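Local coordinates for protein cytosolic phospholipase A2 delta (Homo sapiens, PDB 5IZ5) that hydrolyses the sn-2 ester bond of glycerophospholipids in a calcium-dependent manner, with a preference for linoleic acid at that position, at residues B[356-368]-B[651-663]. The protein carries 3 engineered substitutions. Residues are numbered along the deposited sequence; the frame is centred on the assembly and turned at random.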
loop_
_atom_site.group_PDB
_atom_site.type_symbol
_atom_site.label_atom_id
_atom_site.label_comp_id
_atom_site.label_asym_id
_atom_site.label_seq_id
_atom_site.Cartn_x
_atom_site.Cartn_y
_atom_site.Cartn_z
ATOM N N ASP B 356 -13.476 11.229 -23.780
ATOM C CA ASP B 356 -14.027 9.922 -24.163
ATOM C C ASP B 356 -13.005 8.999 -24.835
ATOM O O ASP B 356 -13.270 7.811 -24.996
ATOM C CB ASP B 356 -15.246 10.085 -25.085
ATOM C CG ASP B 356 -16.466 10.663 -24.372
ATOM O OD1 ASP B 356 -16.554 10.584 -23.134
ATOM O OD2 ASP B 356 -17.352 11.201 -25.060
ATOM N N CYS B 357 -11.861 9.539 -25.250
ATOM C CA CYS B 357 -10.774 8.723 -25.786
ATOM C C CYS B 357 -9.831 8.168 -24.706
ATOM O O CYS B 357 -8.926 7.398 -25.021
ATOM C CB CYS B 357 -9.955 9.532 -26.798
ATOM S SG CYS B 357 -10.912 10.229 -28.167
ATOM N N VAL B 358 -10.041 8.539 -23.443
ATOM C CA VAL B 358 -9.134 8.148 -22.360
ATOM C C VAL B 358 -9.599 6.866 -21.676
ATOM O O VAL B 358 -10.747 6.769 -21.248
ATOM C CB VAL B 358 -9.021 9.265 -21.302
ATOM C CG1 VAL B 358 -8.086 8.854 -20.168
ATOM C CG2 VAL B 358 -8.538 10.555 -21.948
ATOM N N THR B 359 -8.700 5.894 -21.562
ATOM C CA THR B 359 -9.002 4.626 -20.895
ATOM C C THR B 359 -8.658 4.663 -19.400
ATOM O O THR B 359 -9.468 4.250 -18.566
ATOM C CB THR B 359 -8.273 3.450 -21.576
ATOM O OG1 THR B 359 -8.797 3.277 -22.897
ATOM C CG2 THR B 359 -8.463 2.146 -20.800
ATOM N N TYR B 360 -7.468 5.169 -19.072
ATOM C CA TYR B 360 -6.969 5.170 -17.695
ATOM C C TYR B 360 -6.730 6.576 -17.156
ATOM O O TYR B 360 -6.340 7.481 -17.892
ATOM C CB TYR B 360 -5.667 4.392 -17.622
ATOM C CG TYR B 360 -5.805 2.906 -17.869
ATOM C CD1 TYR B 360 -6.526 2.103 -16.997
ATOM C CD2 TYR B 360 -5.185 2.303 -18.958
ATOM C CE1 TYR B 360 -6.643 0.740 -17.208
ATOM C CE2 TYR B 360 -5.292 0.940 -19.177
ATOM C CZ TYR B 360 -6.023 0.162 -18.303
ATOM O OH TYR B 360 -6.124 -1.197 -18.499
ATOM N N PHE B 361 -6.945 6.744 -15.854
ATOM C CA PHE B 361 -6.816 8.045 -15.199
ATOM C C PHE B 361 -6.146 7.815 -13.840
ATOM O O PHE B 361 -6.789 7.360 -12.896
ATOM C CB PHE B 361 -8.213 8.679 -15.092
ATOM C CG PHE B 361 -8.255 10.060 -14.475
ATOM C CD1 PHE B 361 -7.103 10.766 -14.131
ATOM C CD2 PHE B 361 -9.485 10.666 -14.253
ATOM C CE1 PHE B 361 -7.193 12.027 -13.560
ATOM C CE2 PHE B 361 -9.577 11.926 -13.692
ATOM C CZ PHE B 361 -8.428 12.610 -13.344
ATOM N N SER B 362 -4.842 8.095 -13.766
ATOM C CA SER B 362 -4.062 7.896 -12.541
ATOM C C SER B 362 -3.720 9.219 -11.858
ATOM O O SER B 362 -3.549 10.260 -12.513
ATOM C CB SER B 362 -2.773 7.114 -12.816
ATOM O OG SER B 362 -1.811 7.917 -13.473
ATOM N N GLY B 363 -3.621 9.162 -10.533
ATOM C CA GLY B 363 -3.300 10.338 -9.735
ATOM C C GLY B 363 -2.750 9.999 -8.361
ATOM O O GLY B 363 -2.891 8.862 -7.868
ATOM N N ILE B 364 -2.110 11.002 -7.762
ATOM C CA ILE B 364 -1.584 10.932 -6.397
ATOM C C ILE B 364 -1.896 12.231 -5.669
ATOM O O ILE B 364 -2.185 13.256 -6.305
ATOM C CB ILE B 364 -0.056 10.734 -6.374
ATOM C CG1 ILE B 364 0.638 11.771 -7.275
ATOM C CG2 ILE B 364 0.301 9.324 -6.818
ATOM C CD1 ILE B 364 2.124 11.895 -7.032
ATOM N N SER B 365 -1.849 12.172 -4.339
ATOM C CA SER B 365 -1.963 13.354 -3.481
ATOM C C SER B 365 -3.192 14.230 -3.829
ATOM O O SER B 365 -4.280 13.677 -3.969
ATOM C CB SER B 365 -0.655 14.138 -3.481
ATOM O OG SER B 365 -0.467 14.731 -2.190
ATOM N N GLY B 366 -3.042 15.557 -3.966
ATOM C CA GLY B 366 -4.168 16.465 -4.257
ATOM C C GLY B 366 -4.992 16.155 -5.498
ATOM O O GLY B 366 -6.175 16.511 -5.564
ATOM N N SER B 367 -4.376 15.513 -6.487
ATOM C CA SER B 367 -5.102 15.083 -7.687
ATOM C C SER B 367 -6.212 14.080 -7.376
ATOM O O SER B 367 -7.238 14.071 -8.067
ATOM C CB SER B 367 -4.150 14.462 -8.708
ATOM O OG SER B 367 -3.378 15.468 -9.325
ATOM N N THR B 368 -6.014 13.261 -6.335
ATOM C CA THR B 368 -7.015 12.264 -5.934
ATOM C C THR B 368 -8.291 12.909 -5.412
ATOM O O THR B 368 -9.346 12.272 -5.421
ATOM C CB THR B 368 -6.502 11.276 -4.849
ATOM O OG1 THR B 368 -6.248 11.971 -3.622
ATOM C CG2 THR B 368 -5.243 10.549 -5.307
ATOM N N ASP B 651 1.809 8.953 1.299
ATOM C CA ASP B 651 1.641 9.766 0.084
ATOM C C ASP B 651 2.869 9.602 -0.817
ATOM O O ASP B 651 3.983 9.663 -0.319
ATOM C CB ASP B 651 1.459 11.220 0.551
ATOM C CG ASP B 651 1.190 12.195 -0.572
ATOM O OD1 ASP B 651 1.625 11.947 -1.712
ATOM O OD2 ASP B 651 0.555 13.238 -0.288
ATOM N N ALA B 652 2.674 9.372 -2.121
ATOM C CA ALA B 652 3.804 9.269 -3.077
ATOM C C ALA B 652 4.715 10.501 -3.064
ATOM O O ALA B 652 5.914 10.401 -3.334
ATOM C CB ALA B 652 3.294 9.033 -4.491
ATOM N N ALA B 653 4.140 11.655 -2.741
ATOM C CA ALA B 653 4.891 12.904 -2.638
ATOM C C ALA B 653 6.039 12.877 -1.607
ATOM O O ALA B 653 6.892 13.754 -1.638
ATOM C CB ALA B 653 3.939 14.057 -2.343
ATOM N N TYR B 654 6.060 11.900 -0.697
ATOM C CA TYR B 654 7.216 11.712 0.203
ATOM C C TYR B 654 8.474 11.228 -0.523
ATOM O O TYR B 654 9.587 11.382 -0.013
ATOM C CB TYR B 654 6.916 10.700 1.313
ATOM C CG TYR B 654 6.070 11.221 2.449
ATOM C CD1 TYR B 654 4.692 11.241 2.355
ATOM C CD2 TYR B 654 6.650 11.678 3.628
ATOM C CE1 TYR B 654 3.911 11.705 3.398
ATOM C CE2 TYR B 654 5.875 12.146 4.679
ATOM C CZ TYR B 654 4.501 12.155 4.561
ATOM O OH TYR B 654 3.701 12.621 5.587
ATOM N N PHE B 655 8.287 10.603 -1.681
ATOM C CA PHE B 655 9.394 10.022 -2.441
ATOM C C PHE B 655 9.496 10.567 -3.863
ATOM O O PHE B 655 10.484 11.211 -4.196
ATOM C CB PHE B 655 9.293 8.498 -2.452
ATOM C CG PHE B 655 9.543 7.877 -1.108
ATOM C CD1 PHE B 655 8.549 7.888 -0.140
ATOM C CD2 PHE B 655 10.772 7.294 -0.802
ATOM C CE1 PHE B 655 8.764 7.324 1.106
ATOM C CE2 PHE B 655 10.992 6.724 0.442
ATOM C CZ PHE B 655 9.988 6.740 1.397
ATOM N N ILE B 656 8.491 10.295 -4.700
ATOM C CA ILE B 656 8.510 10.725 -6.111
ATOM C C ILE B 656 7.149 11.201 -6.594
ATOM O O ILE B 656 6.160 10.469 -6.493
ATOM C CB ILE B 656 8.926 9.593 -7.072
ATOM C CG1 ILE B 656 10.287 9.010 -6.677
ATOM C CG2 ILE B 656 8.972 10.132 -8.497
ATOM C CD1 ILE B 656 10.740 7.835 -7.523
ATOM N N ASN B 657 7.135 12.383 -7.210
ATOM C CA ASN B 657 5.896 13.084 -7.526
ATOM C C ASN B 657 5.275 12.647 -8.853
ATOM O O ASN B 657 5.027 13.478 -9.735
ATOM C CB ASN B 657 6.153 14.595 -7.522
ATOM C CG ASN B 657 4.878 15.416 -7.565
ATOM O OD1 ASN B 657 3.817 14.978 -7.118
ATOM N ND2 ASN B 657 4.979 16.625 -8.102
ATOM N N THR B 658 4.980 11.349 -8.959
ATOM C CA THR B 658 4.400 10.771 -10.168
ATOM C C THR B 658 3.360 9.690 -9.852
ATOM O O THR B 658 3.468 8.974 -8.848
ATOM C CB THR B 658 5.485 10.142 -11.061
ATOM O OG1 THR B 658 4.901 9.723 -12.299
ATOM C CG2 THR B 658 6.156 8.928 -10.379
ATOM N N SER B 659 2.355 9.583 -10.716
ATOM C CA SER B 659 1.372 8.504 -10.637
ATOM C C SER B 659 1.628 7.445 -11.714
ATOM O O SER B 659 0.775 6.604 -11.975
ATOM C CB SER B 659 -0.053 9.069 -10.733
ATOM O OG SER B 659 -0.296 9.678 -11.979
ATOM N N SER B 660 2.831 7.459 -12.286
ATOM C CA SER B 660 3.175 6.632 -13.444
ATOM C C SER B 660 3.228 5.111 -13.244
ATOM O O SER B 660 2.951 4.365 -14.182
ATOM C CB SER B 660 4.511 7.099 -14.035
ATOM O OG SER B 660 5.564 6.963 -13.100
ATOM N N PRO B 661 3.578 4.635 -12.038
ATOM C CA PRO B 661 3.653 3.175 -11.861
ATOM C C PRO B 661 2.394 2.399 -12.288
ATOM O O PRO B 661 2.496 1.283 -12.806
ATOM C CB PRO B 661 3.899 3.018 -10.359
ATOM C CG PRO B 661 4.584 4.278 -9.977
ATOM C CD PRO B 661 3.951 5.355 -10.806
ATOM N N SER B 662 1.226 2.990 -12.080
ATOM C CA SER B 662 -0.034 2.376 -12.504
ATOM C C SER B 662 -0.152 2.273 -14.032
ATOM O O SER B 662 -0.845 1.384 -14.539
ATOM C CB SER B 662 -1.223 3.159 -11.928
ATOM O OG SER B 662 -1.493 2.741 -10.591
ATOM N N MET B 663 0.516 3.180 -14.752
ATOM C CA MET B 663 0.570 3.123 -16.216
ATOM C C MET B 663 1.446 1.978 -16.740
ATOM O O MET B 663 1.406 1.693 -17.930
ATOM C CB MET B 663 1.037 4.465 -16.805
ATOM C CG MET B 663 0.107 5.645 -16.525
ATOM S SD MET B 663 -1.578 5.340 -17.094
ATOM C CE MET B 663 -2.433 6.838 -16.614
HETATM O O HOH W 1 -0.228 9.513 -3.016
#
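With CG of Asp651 trans to its backbone N (chi1 -177°) and OG of Ser365 at an off-staggered chi1 of -146°, carboxylate and hydroxyl meet across the contact. Ser365 OG donates to the syn lone pair of Asp651 OD2 over 2.6 Å. The other oxygen, Asp651 OD1, closes an Asx turn by accepting from Ala653 N at 2.7 Å, the donor lying above the carboxylate plane, so both oxygens are held. The nucleophile Ser365 has positive phi (51°) in the type II' turn between strand 360-363 and helix 367-375, a sharp strand-turn-helix bend. A water accepts from Ala652 N (3.0 Å) and, weakly, from Ser365 N. Next to the pair, Ile364 reaches Ala652 CB with CG2 (3.8 Å), while its CD1 rests against Asn657 OD1, which accepts from Gly333 N, next to the substrate-binding Gly334 and Gly335. Back in strand 360-363, Ser362 OG and Ser659 OG lie 2.8 Å apart, Ser659 OG also bonding Ala331 O, and the bent Met663 brings CE to 3.4 Å from Ser362 OG. The direct serine-aspartate bond is as expected for the Ser-Asp dyad of a patatin-like fold, consistent with Asp651 taking the proton from Ser365 as the hydroxyl attacks the ester.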